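Local coordinates for prophage MuSo2, 43 kDa tail protein (PDB 3CDD), which probably forms the trimeric hub of the contractile-tail baseplate of a Mu-like prophage, at residues 69-74 with 172-177; 189-194 with 304-309; 282-287 with 333-338; 300-305 with 317-322. One frame throughout, in Å; residues are numbered along the deposited sequence. Where two conformers were deposited one is given.

How the contacts relate
Contact 1 closes before the other three open along the chain. It joins the start of strand 70-84, in the N-terminal GpP-like region, to a turn of the gp44-like second region, and its centre lies about 17 Å from that of contact 4, its nearest neighbour. Contacts 2, 3 and 4 cluster within about 11 Å of one another, centre to centre. The segments of contacts 2 and 3 alternate, and contact 4 falls between the two segments of contact 3. Contacts 2 and 4 share strand 304-309. Strand 331-339 links contact 4 to contact 3. The last three lie on linked strands, consistent with the barrel fold of the family, and contacts 2 and 3 both reach a second subunit.

Contact 1: residues 69-74 with 172-177; sequences GERVIT and SDTFGN
The ring of Phe-175 carries Arg-71 over one face. Arg-71 CB sits above the plane toward the rim, 4.2 Å from the ring centroid, a CH-pi contact. The guanidinium in turn has Phe-175 CE2 over one of its faces, with the two planes 58° apart, so this is no parallel stack. Thr-74 OG1 approaches the ring obliquely. Phe-175 belongs to a type I beta turn, Asp-173 to Gly-176, which joins strands 169-172 and 178-181 and docks on strand 70-84. The contact thus joins the N-terminal GpP-like region to the gp44-like second region. With Arg-71 CG anti to the backbone N (chi1 -170°), that carbon lies 3.2 Å from Thr-174 O, and the chain bends at chi2 and chi3 beyond it. NH1 donates to Thr-74 OG1 at 2.9 Å, while NE forms a salt bridge with Asp-66 on the adjacent strand. Val-72 and Ile-73 form a classic beta bulge opposite Val-65. Within the turn, Asp-173 OD2 accepts from Asn-177 ND2 on its syn lone pair. Water 1 bridges Arg-71 O and Thr-174 OG1. Thr-74 OG1, already an acceptor from Arg-71, donates to Thr-174 O at 2.8 Å, in the carbonyl plane and on a lone pair.

Contact 2: residues 189-194 with 304-309; sequences GVSLIL and LVPVID
Residues 190-194 and 305-309 run parallel, only 10° apart, and pair Leu-192 with Val-307 and Ile-193 with Ile-308. Leu-192 uses both backbone groups: its N donates to Pro-306 O at 3.0 Å, and its O accepts from Ile-308 N at 3.2 Å. Leu-194 N continues the pattern to Ile-308 O. On the buried face, Leu-192 lies against Val-305. Its CG is 3.9 Å from Val-305 CG2, and its CD1 touches both methyls of that valine. Val-305 CG2 is anti to the backbone N, where it also meets Val-190 O and, more loosely, Val-190 CG1. The two valines lie side by side and point the same way. On the other face, Ser-191 OG lies 3.3 Å from both Pro-306 CG and Pro-306 CB. Ile-193 CG1 and Ile-308 CD1 touch loosely at 4.4 Å. At the far end, Leu-194 CD2 comes 3.4 Å from Asp-309 OD1. This carboxylate is held by other groups: OD1 accepts from Met-312 N, while OD2 bonds to Tyr-285 OH and to Tyr-84 OH of the second subunit. Before the paired residues, water 3 donates to Val-190 O and, weakly, to Leu-304 O. The result is a short parallel edge pairing on the otherwise antiparallel strands of the fourth GpP region, placed beside a subunit interface.

Contact 3: residues 282-287 with 333-338; sequences MAEYTV and LAVISV
Ile-336 O takes the N-H of Tyr-285 at 2.8 Å and also receives a CA-H...O contact from Glu-284. The strands 281-288 and 331-339 form an antiparallel pair within the fourth GpP region, a member of the phage barrel clan. Ile-336 N returns a bond of the same length to Tyr-285 O, which makes the two residues a hydrogen-bonded pair. Val-287 and Ala-334 form the next such pair. On the face of Tyr-285, the side chains are apolar. Val-287 CG2 takes the position between the backbone N and the carbonyl carbon, and meets Ile-336 CD1 at 3.5 Å. The two side chains cross at about a right angle. Val-338 CG2 reaches the edge of the Tyr-285 ring, near its plane, and also touches Ala-283 CB. The ring, its polar end held by Asp-309, packs on Tyr-84 of the second subunit. The other face is more polar. Glu-284 is extended beyond CG and forms a salt bridge through OE1 with Arg-202 of the next strand. Its CB lies on Val-335 CG1, and Thr-286 OG1 lies against Val-335 CG2. Thr-286 CG2 extends the row to the methyls of Leu-333. Beside the 3.0 Å bond from Val-338 N to Ala-283 O, water 4 replaces the second direct bond: it accepts from Ala-283 N at 3.1 Å and donates to Val-338 O at 2.8 Å.

Contact 4: residues 300-305 with 317-322; sequences NINTLV and EMLIAS
Ile-320 lies at the centre of the contact and meets five residues of 300-305. Its CG1 is anti to the carbonyl carbon (chi1 -58°), which places it against Thr-303 O and 4.0 Å from Val-305 CG1. Its CD1 touches Thr-303 OG1 and Asn-300 O. Two backbone bonds hold the same residue: Asn-302 N to Ile-320 O at 2.7 Å, and Ile-320 N to Thr-303 O at 2.8 Å. The two strands, 304-309 and 317-328, are an antiparallel pair in the fourth GpP region, probably a barrel as in its family. Val-305 and Met-318 form a hydrogen-bonded pair, with Val-305 N giving to Met-318 O and Met-318 N to Val-305 O. On the opposite face, Leu-304 CD2 meets Leu-319 CD1 at 3.7 Å. Leu-304 also crosses Glu-317 at about a right angle, with CB near OE2, whose charge pairs with Lys-187. Asn-302 OD1 touches Leu-319 CD1 at 3.5 Å, yet its polar end is held by the backbone of Ser-184 and Arg-182. Further out, Ala-321 and Ser-322 form a classic beta bulge opposite Ser-337. Asn-302, at positive phi, and Thr-303 are two extra residues between Ile-301, beside Ile-320, and Leu-304, beside Leu-319. Asn-300 OD1 is bonded to Arg-26. Across this loop, Thr-303 OG1 donates to Asn-300 O at 2.8 Å.

Contact 1: residues 69-74 with 172-177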
loop_
_atom_site.group_PDB
_atom_site.type_symbol
_atom_site.label_atom_id
_atom_site.label_comp_id
_atom_site.label_asym_id
_atom_site.label_seq_id
_atom_site.Cartn_x
_atom_site.Cartn_y
_atom_site.Cartn_z
ATOM N N GLY A 69 29.929 -22.572 -11.712
ATOM C CA GLY A 69 29.613 -23.926 -11.286
ATOM C C GLY A 69 29.246 -24.052 -9.811
ATOM O O GLY A 69 28.889 -25.138 -9.355
ATOM N N GLU A 70 29.341 -22.955 -9.058
ATOM C CA GLU A 70 28.995 -22.972 -7.628
ATOM C C GLU A 70 27.552 -22.539 -7.424
ATOM O O GLU A 70 27.117 -21.536 -7.982
ATOM C CB GLU A 70 29.922 -22.068 -6.815
ATOM C CG GLU A 70 29.676 -22.121 -5.314
ATOM C CD GLU A 70 30.647 -21.260 -4.516
ATOM O OE1 GLU A 70 31.558 -20.645 -5.115
ATOM O OE2 GLU A 70 30.497 -21.202 -3.274
ATOM N N ARG A 71 26.831 -23.292 -6.597
ATOM C CA ARG A 71 25.419 -23.062 -6.345
ATOM C C ARG A 71 25.174 -21.770 -5.565
ATOM O O ARG A 71 25.806 -21.515 -4.542
ATOM C CB ARG A 71 24.802 -24.265 -5.618
ATOM C CG ARG A 71 23.278 -24.246 -5.523
ATOM C CD ARG A 71 22.580 -24.281 -6.915
ATOM N NE ARG A 71 23.006 -25.428 -7.729
ATOM C CZ ARG A 71 22.631 -26.697 -7.521
ATOM N NH1 ARG A 71 21.805 -27.001 -6.524
ATOM N NH2 ARG A 71 23.082 -27.679 -8.315
ATOM N N VAL A 72 24.247 -20.966 -6.064
ATOM C CA VAL A 72 23.853 -19.727 -5.395
ATOM C C VAL A 72 22.461 -19.908 -4.780
ATOM O O VAL A 72 22.215 -19.495 -3.646
ATOM C CB VAL A 72 23.897 -18.521 -6.372
ATOM C CG1 VAL A 72 23.461 -17.217 -5.669
ATOM C CG2 VAL A 72 25.298 -18.346 -6.948
ATOM N N ILE A 73 21.561 -20.537 -5.533
ATOM C CA ILE A 73 20.161 -20.703 -5.116
ATOM C C ILE A 73 19.539 -21.905 -5.823
ATOM O O ILE A 73 19.775 -22.146 -7.025
ATOM C CB ILE A 73 19.285 -19.393 -5.311
ATOM C CG1 ILE A 73 17.934 -19.502 -4.577
ATOM C CG2 ILE A 73 19.099 -19.000 -6.826
ATOM C CD1 ILE A 73 17.159 -18.196 -4.541
ATOM N N THR A 74 18.733 -22.649 -5.062
ATOM C CA THR A 74 18.061 -23.850 -5.542
ATOM C C THR A 74 16.573 -23.753 -5.178
ATOM O O THR A 74 16.199 -23.668 -3.992
ATOM C CB THR A 74 18.669 -25.114 -4.894
ATOM O OG1 THR A 74 20.091 -25.124 -5.081
ATOM C CG2 THR A 74 18.060 -26.398 -5.464
ATOM N N SER A 172 17.770 -21.008 5.200
ATOM C CA SER A 172 17.980 -22.049 4.212
ATOM C C SER A 172 19.424 -21.953 3.724
ATOM O O SER A 172 20.107 -20.958 3.992
ATOM C CB SER A 172 16.962 -21.931 3.067
ATOM O OG SER A 172 17.076 -20.697 2.371
ATOM N N ASP A 173 19.899 -22.968 3.020
ATOM C CA ASP A 173 21.259 -22.902 2.478
ATOM C C ASP A 173 21.179 -22.764 0.967
ATOM O O ASP A 173 20.078 -22.689 0.427
ATOM C CB ASP A 173 22.089 -24.111 2.938
ATOM C CG ASP A 173 21.521 -25.445 2.455
ATOM O OD1 ASP A 173 20.738 -25.469 1.471
ATOM O OD2 ASP A 173 21.880 -26.482 3.050
ATOM N N THR A 174 22.319 -22.728 0.272
ATOM C CA THR A 174 22.302 -22.539 -1.181
ATOM C C THR A 174 21.625 -23.698 -1.921
ATOM O O THR A 174 21.246 -23.558 -3.082
ATOM C CB THR A 174 23.700 -22.297 -1.785
ATOM O OG1 THR A 174 24.504 -23.478 -1.634
ATOM C CG2 THR A 174 24.376 -21.091 -1.141
ATOM N N PHE A 175 21.476 -24.831 -1.241
ATOM C CA PHE A 175 20.851 -26.012 -1.839
ATOM C C PHE A 175 19.348 -26.107 -1.519
ATOM O O PHE A 175 18.680 -27.064 -1.889
ATOM C CB PHE A 175 21.647 -27.277 -1.486
ATOM C CG PHE A 175 22.982 -27.357 -2.209
ATOM C CD1 PHE A 175 24.138 -26.809 -1.645
ATOM C CD2 PHE A 175 23.071 -27.942 -3.469
ATOM C CE1 PHE A 175 25.364 -26.855 -2.321
ATOM C CE2 PHE A 175 24.298 -28.005 -4.140
ATOM C CZ PHE A 175 25.440 -27.458 -3.565
ATOM N N GLY A 176 18.814 -25.073 -0.870
ATOM C CA GLY A 176 17.384 -25.010 -0.574
ATOM C C GLY A 176 16.967 -25.984 0.510
ATOM O O GLY A 176 15.794 -26.388 0.576
ATOM N N ASN A 177 17.934 -26.386 1.334
ATOM C CA ASN A 177 17.652 -27.192 2.528
ATOM C C ASN A 177 17.195 -26.248 3.610
ATOM O O ASN A 177 17.680 -25.139 3.660
ATOM C CB ASN A 177 18.921 -27.886 3.027
ATOM C CG ASN A 177 19.494 -28.889 2.028
ATOM O OD1 ASN A 177 18.757 -29.660 1.399
ATOM N ND2 ASN A 177 20.830 -28.915 1.917
HETATM O O HOH W 1 26.923 -23.179 -2.661
HETATM O O HOH W 2 18.728 -21.512 -1.823
#

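Contact 2: residues 189-194 with 304-309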
loop_
_atom_site.group_PDB
_atom_site.type_symbol
_atom_site.label_atom_id
_atom_site.label_comp_id
_atom_site.label_asym_id
_atom_site.label_seq_id
_atom_site.Cartn_x
_atom_site.Cartn_y
_atom_site.Cartn_z
ATOM N N GLY A 189 35.727 -13.675 7.025
ATOM C CA GLY A 189 37.123 -13.633 6.619
ATOM C C GLY A 189 37.503 -12.340 5.921
ATOM O O GLY A 189 38.507 -12.280 5.201
ATOM N N VAL A 190 36.708 -11.294 6.148
ATOM C CA VAL A 190 36.905 -10.017 5.487
ATOM C C VAL A 190 36.281 -8.910 6.344
ATOM O O VAL A 190 35.333 -9.154 7.099
ATOM C CB VAL A 190 36.253 -10.050 4.059
ATOM C CG1 VAL A 190 34.728 -10.215 4.157
ATOM C CG2 VAL A 190 36.622 -8.826 3.214
ATOM N N SER A 191 36.819 -7.699 6.214
ATOM C CA SER A 191 36.205 -6.504 6.786
ATOM C C SER A 191 35.628 -5.631 5.687
ATOM O O SER A 191 36.109 -5.654 4.551
ATOM C CB SER A 191 37.242 -5.704 7.574
ATOM O OG SER A 191 37.712 -6.451 8.671
ATOM N N LEU A 192 34.587 -4.879 6.027
ATOM C CA LEU A 192 34.085 -3.836 5.169
ATOM C C LEU A 192 34.667 -2.504 5.655
ATOM O O LEU A 192 34.239 -1.966 6.683
ATOM C CB LEU A 192 32.550 -3.814 5.199
ATOM C CG LEU A 192 31.809 -5.002 4.562
ATOM C CD1 LEU A 192 30.371 -5.119 5.118
ATOM C CD2 LEU A 192 31.745 -4.852 3.030
ATOM N N ILE A 193 35.631 -1.984 4.904
ATOM C CA ILE A 193 36.414 -0.818 5.312
ATOM C C ILE A 193 36.177 0.342 4.347
ATOM O O ILE A 193 36.534 0.266 3.161
ATOM C CB ILE A 193 37.948 -1.154 5.384
ATOM C CG1 ILE A 193 38.189 -2.386 6.251
ATOM C CG2 ILE A 193 38.753 0.041 5.925
ATOM C CD1 ILE A 193 39.497 -3.145 5.951
ATOM N N LEU A 194 35.530 1.391 4.865
ATOM C CA LEU A 194 35.395 2.675 4.180
ATOM C C LEU A 194 36.734 3.151 3.608
ATOM O O LEU A 194 37.708 3.361 4.354
ATOM C CB LEU A 194 34.827 3.721 5.149
ATOM C CG LEU A 194 34.653 5.169 4.695
ATOM C CD1 LEU A 194 33.816 5.229 3.446
ATOM C CD2 LEU A 194 33.980 5.948 5.791
ATOM N N LEU A 304 30.080 -13.113 10.345
ATOM C CA LEU A 304 30.452 -11.871 11.000
ATOM C C LEU A 304 31.504 -11.123 10.175
ATOM O O LEU A 304 32.458 -11.732 9.640
ATOM C CB LEU A 304 30.987 -12.153 12.425
ATOM C CG LEU A 304 30.059 -12.669 13.540
ATOM C CD1 LEU A 304 30.870 -12.969 14.782
ATOM C CD2 LEU A 304 28.956 -11.676 13.879
ATOM N N VAL A 305 31.328 -9.803 10.103
ATOM C CA VAL A 305 32.185 -8.938 9.303
ATOM C C VAL A 305 32.525 -7.649 10.097
ATOM O O VAL A 305 31.625 -6.914 10.496
ATOM C CB VAL A 305 31.509 -8.668 7.917
ATOM C CG1 VAL A 305 30.277 -7.770 8.061
ATOM C CG2 VAL A 305 32.489 -8.075 6.943
ATOM N N PRO A 306 33.820 -7.406 10.399
ATOM C CA PRO A 306 34.095 -6.094 11.010
ATOM C C PRO A 306 33.668 -4.928 10.104
ATOM O O PRO A 306 33.777 -4.998 8.887
ATOM C CB PRO A 306 35.622 -6.097 11.222
ATOM C CG PRO A 306 36.011 -7.538 11.264
ATOM C CD PRO A 306 35.046 -8.225 10.287
ATOM N N VAL A 307 33.147 -3.872 10.694
ATOM C CA VAL A 307 32.694 -2.730 9.895
ATOM C C VAL A 307 33.408 -1.505 10.471
ATOM O O VAL A 307 33.316 -1.253 11.668
ATOM C CB VAL A 307 31.132 -2.643 9.861
ATOM C CG1 VAL A 307 30.617 -1.355 9.178
ATOM C CG2 VAL A 307 30.539 -3.887 9.169
ATOM N N ILE A 308 34.207 -0.830 9.639
ATOM C CA ILE A 308 34.822 0.463 10.000
ATOM C C ILE A 308 34.264 1.520 9.053
ATOM O O ILE A 308 34.612 1.543 7.871
ATOM C CB ILE A 308 36.377 0.466 9.901
ATOM C CG1 ILE A 308 36.984 -0.838 10.441
ATOM C CG2 ILE A 308 36.958 1.715 10.599
ATOM C CD1 ILE A 308 38.526 -0.920 10.334
ATOM N N ASP A 309 33.380 2.371 9.564
ATOM C CA ASP A 309 32.713 3.357 8.729
ATOM C C ASP A 309 32.479 4.638 9.530
ATOM O O ASP A 309 31.526 4.740 10.305
ATOM C CB ASP A 309 31.397 2.791 8.179
ATOM C CG ASP A 309 30.786 3.660 7.080
ATOM O OD1 ASP A 309 31.025 4.893 7.050
ATOM O OD2 ASP A 309 30.047 3.105 6.239
HETATM O O HOH W 3 35.697 -11.366 9.016
#

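Contact 3: residues 282-287 with 333-338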
loop_
_atom_site.group_PDB
_atom_site.type_symbol
_atom_site.label_atom_id
_atom_site.label_comp_id
_atom_site.label_asym_id
_atom_site.label_seq_id
_atom_site.Cartn_x
_atom_site.Cartn_y
_atom_site.Cartn_z
HETATM N N MSE A 282 19.393 0.282 9.976
HETATM C CA MSE A 282 19.678 -0.363 8.693
HETATM C C MSE A 282 21.039 0.145 8.243
HETATM O O MSE A 282 21.333 1.330 8.397
HETATM C CB MSE A 282 18.573 -0.047 7.661
HETATM C CG MSE A 282 18.770 -0.589 6.217
HETATM SE SE MSE A 282 19.854 0.585 5.028
HETATM C CE MSE A 282 18.536 1.895 4.672
ATOM N N ALA A 283 21.878 -0.769 7.739
ATOM C CA ALA A 283 23.125 -0.400 7.075
ATOM C C ALA A 283 23.380 -1.401 5.943
ATOM O O ALA A 283 23.368 -2.609 6.170
ATOM C CB ALA A 283 24.291 -0.385 8.055
ATOM N N GLU A 284 23.599 -0.886 4.736
ATOM C CA GLU A 284 23.758 -1.710 3.535
ATOM C C GLU A 284 24.971 -1.260 2.766
ATOM O O GLU A 284 25.045 -0.089 2.359
ATOM C CB GLU A 284 22.532 -1.575 2.614
ATOM C CG GLU A 284 21.324 -2.245 3.159
ATOM C CD GLU A 284 20.117 -2.191 2.240
ATOM O OE1 GLU A 284 20.163 -1.560 1.148
ATOM O OE2 GLU A 284 19.111 -2.808 2.640
ATOM N N TYR A 285 25.874 -2.209 2.531
ATOM C CA TYR A 285 27.142 -1.982 1.875
ATOM C C TYR A 285 27.158 -2.619 0.499
ATOM O O TYR A 285 26.958 -3.809 0.364
ATOM C CB TYR A 285 28.308 -2.535 2.751
ATOM C CG TYR A 285 28.510 -1.663 3.993
ATOM C CD1 TYR A 285 27.752 -1.858 5.150
ATOM C CD2 TYR A 285 29.391 -0.603 3.964
ATOM C CE1 TYR A 285 27.904 -1.006 6.283
ATOM C CE2 TYR A 285 29.567 0.232 5.078
ATOM C CZ TYR A 285 28.818 0.030 6.219
ATOM O OH TYR A 285 28.997 0.882 7.278
ATOM N N THR A 286 27.453 -1.813 -0.508
ATOM C CA THR A 286 27.564 -2.270 -1.881
ATOM C C THR A 286 29.046 -2.520 -2.155
ATOM O O THR A 286 29.878 -1.604 -2.029
ATOM C CB THR A 286 27.043 -1.201 -2.829
ATOM O OG1 THR A 286 25.657 -0.900 -2.522
ATOM C CG2 THR A 286 27.204 -1.629 -4.278
ATOM N N VAL A 287 29.364 -3.765 -2.537
ATOM C CA VAL A 287 30.711 -4.148 -2.931
ATOM C C VAL A 287 30.710 -4.664 -4.384
ATOM O O VAL A 287 29.649 -5.038 -4.929
ATOM C CB VAL A 287 31.320 -5.211 -1.942
ATOM C CG1 VAL A 287 31.362 -4.637 -0.492
ATOM C CG2 VAL A 287 30.534 -6.511 -1.959
ATOM N N LEU A 333 27.554 -6.918 -8.554
ATOM C CA LEU A 333 27.579 -6.221 -7.283
ATOM C C LEU A 333 26.964 -7.115 -6.227
ATOM O O LEU A 333 26.211 -8.019 -6.539
ATOM C CB LEU A 333 26.769 -4.933 -7.387
ATOM C CG LEU A 333 27.232 -3.791 -8.282
ATOM C CD1 LEU A 333 26.185 -2.682 -8.205
ATOM C CD2 LEU A 333 28.568 -3.293 -7.806
ATOM N N ALA A 334 27.314 -6.885 -4.976
ATOM C CA ALA A 334 26.627 -7.536 -3.866
ATOM C C ALA A 334 26.271 -6.461 -2.869
ATOM O O ALA A 334 27.098 -5.605 -2.512
ATOM C CB ALA A 334 27.492 -8.648 -3.212
ATOM N N VAL A 335 25.026 -6.473 -2.435
ATOM C CA VAL A 335 24.636 -5.557 -1.408
ATOM C C VAL A 335 24.481 -6.324 -0.101
ATOM O O VAL A 335 23.631 -7.183 0.014
ATOM C CB VAL A 335 23.337 -4.825 -1.759
ATOM C CG1 VAL A 335 23.019 -3.833 -0.673
ATOM C CG2 VAL A 335 23.461 -4.125 -3.132
ATOM N N ILE A 336 25.308 -5.973 0.879
ATOM C CA ILE A 336 25.379 -6.698 2.144
ATOM C C ILE A 336 24.670 -5.846 3.208
ATOM O O ILE A 336 25.094 -4.733 3.479
ATOM C CB ILE A 336 26.842 -6.957 2.504
ATOM C CG1 ILE A 336 27.520 -7.754 1.377
ATOM C CG2 ILE A 336 27.004 -7.679 3.842
ATOM C CD1 ILE A 336 28.851 -7.133 1.084
ATOM N N SER A 337 23.553 -6.368 3.717
ATOM C CA SER A 337 22.798 -5.779 4.819
ATOM C C SER A 337 23.326 -6.329 6.148
ATOM O O SER A 337 23.282 -7.549 6.372
ATOM C CB SER A 337 21.334 -6.168 4.664
ATOM O OG SER A 337 20.509 -5.575 5.644
ATOM N N VAL A 338 23.829 -5.462 7.026
ATOM C CA VAL A 338 24.471 -5.917 8.271
ATOM C C VAL A 338 23.714 -5.426 9.498
ATOM O O VAL A 338 23.139 -4.344 9.489
ATOM C CB VAL A 338 25.930 -5.448 8.390
ATOM C CG1 VAL A 338 26.815 -6.119 7.337
ATOM C CG2 VAL A 338 26.011 -3.889 8.313
HETATM O O HOH W 4 20.895 -3.742 7.945
HETATM O O HOH W 5 19.201 -3.626 4.993
#

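Contact 4: residues 300-305 with 317-322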
loop_
_atom_site.group_PDB
_atom_site.type_symbol
_atom_site.label_atom_id
_atom_site.label_comp_id
_atom_site.label_asym_id
_atom_site.label_seq_id
_atom_site.Cartn_x
_atom_site.Cartn_y
_atom_site.Cartn_z
ATOM N N ASN A 300 28.241 -14.572 2.321
ATOM C CA ASN A 300 27.356 -15.568 2.940
ATOM C C ASN A 300 26.600 -14.959 4.101
ATOM O O ASN A 300 27.177 -14.213 4.857
ATOM C CB ASN A 300 28.193 -16.762 3.414
ATOM C CG ASN A 300 27.352 -17.986 3.776
ATOM O OD1 ASN A 300 26.131 -18.042 3.539
ATOM N ND2 ASN A 300 28.009 -18.976 4.343
ATOM N N ILE A 301 25.302 -15.259 4.217
ATOM C CA ILE A 301 24.503 -14.767 5.337
ATOM C C ILE A 301 24.963 -15.446 6.621
ATOM O O ILE A 301 25.578 -16.503 6.581
ATOM C CB ILE A 301 22.959 -14.992 5.176
ATOM C CG1 ILE A 301 22.627 -16.472 4.893
ATOM C CG2 ILE A 301 22.356 -14.026 4.126
ATOM C CD1 ILE A 301 21.105 -16.752 4.727
ATOM N N ASN A 302 24.648 -14.830 7.758
ATOM C CA ASN A 302 24.995 -15.385 9.072
ATOM C C ASN A 302 26.490 -15.626 9.195
ATOM O O ASN A 302 26.935 -16.690 9.648
ATOM C CB ASN A 302 24.196 -16.657 9.366
ATOM C CG ASN A 302 24.093 -16.946 10.845
ATOM O OD1 ASN A 302 24.282 -16.042 11.675
ATOM N ND2 ASN A 302 23.800 -18.211 11.198
ATOM N N THR A 303 27.261 -14.642 8.751
ATOM C CA THR A 303 28.681 -14.587 9.044
ATOM C C THR A 303 28.998 -13.203 9.575
ATOM O O THR A 303 28.258 -12.236 9.305
ATOM C CB THR A 303 29.590 -14.924 7.825
ATOM O OG1 THR A 303 29.221 -14.132 6.696
ATOM C CG2 THR A 303 29.527 -16.428 7.455
ATOM N N LEU A 304 30.080 -13.113 10.345
ATOM C CA LEU A 304 30.452 -11.871 11.000
ATOM C C LEU A 304 31.504 -11.123 10.175
ATOM O O LEU A 304 32.458 -11.732 9.640
ATOM C CB LEU A 304 30.987 -12.153 12.425
ATOM C CG LEU A 304 30.059 -12.669 13.540
ATOM C CD1 LEU A 304 30.870 -12.969 14.782
ATOM C CD2 LEU A 304 28.956 -11.676 13.879
ATOM N N VAL A 305 31.328 -9.803 10.103
ATOM C CA VAL A 305 32.185 -8.938 9.303
ATOM C C VAL A 305 32.525 -7.649 10.097
ATOM O O VAL A 305 31.625 -6.914 10.496
ATOM C CB VAL A 305 31.509 -8.668 7.917
ATOM C CG1 VAL A 305 30.277 -7.770 8.061
ATOM C CG2 VAL A 305 32.489 -8.075 6.943
ATOM N N GLU A 317 31.881 -5.333 14.996
ATOM C CA GLU A 317 31.768 -6.514 14.152
ATOM C C GLU A 317 30.285 -6.720 13.968
ATOM O O GLU A 317 29.538 -6.711 14.950
ATOM C CB GLU A 317 32.420 -7.721 14.817
ATOM C CG GLU A 317 32.960 -8.733 13.824
ATOM C CD GLU A 317 33.736 -9.854 14.483
ATOM O OE1 GLU A 317 33.632 -10.020 15.722
ATOM O OE2 GLU A 317 34.452 -10.582 13.753
HETATM N N MSE A 318 29.858 -6.881 12.715
HETATM C CA MSE A 318 28.444 -6.978 12.391
HETATM C C MSE A 318 28.099 -8.351 11.835
HETATM O O MSE A 318 28.982 -9.087 11.387
HETATM C CB MSE A 318 28.060 -5.896 11.373
HETATM C CG MSE A 318 28.479 -4.492 11.792
HETATM SE SE MSE A 318 27.180 -3.611 12.903
HETATM C CE MSE A 318 26.375 -2.567 11.506
ATOM N N LEU A 319 26.815 -8.689 11.866
ATOM C CA LEU A 319 26.342 -9.936 11.284
ATOM C C LEU A 319 25.710 -9.671 9.916
ATOM O O LEU A 319 24.878 -8.780 9.782
ATOM C CB LEU A 319 25.327 -10.617 12.212
ATOM C CG LEU A 319 24.944 -12.037 11.742
ATOM C CD1 LEU A 319 26.019 -13.055 12.132
ATOM C CD2 LEU A 319 23.558 -12.455 12.230
ATOM N N ILE A 320 26.097 -10.443 8.906
ATOM C CA ILE A 320 25.421 -10.331 7.609
ATOM C C ILE A 320 24.048 -10.988 7.685
ATOM O O ILE A 320 23.941 -12.209 7.804
ATOM C CB ILE A 320 26.228 -10.936 6.431
ATOM C CG1 ILE A 320 27.602 -10.256 6.318
ATOM C CG2 ILE A 320 25.402 -10.834 5.127
ATOM C CD1 ILE A 320 28.455 -10.765 5.166
ATOM N N ALA A 321 23.008 -10.170 7.576
ATOM C CA ALA A 321 21.626 -10.634 7.638
ATOM C C ALA A 321 21.026 -10.918 6.252
ATOM O O ALA A 321 20.162 -11.788 6.100
ATOM C CB ALA A 321 20.757 -9.622 8.386
ATOM N N SER A 322 21.477 -10.195 5.238
ATOM C CA SER A 322 20.919 -10.385 3.924
ATOM C C SER A 322 21.921 -9.998 2.870
ATOM O O SER A 322 22.757 -9.146 3.113
ATOM C CB SER A 322 19.701 -9.477 3.792
ATOM O OG SER A 322 18.973 -9.843 2.655
#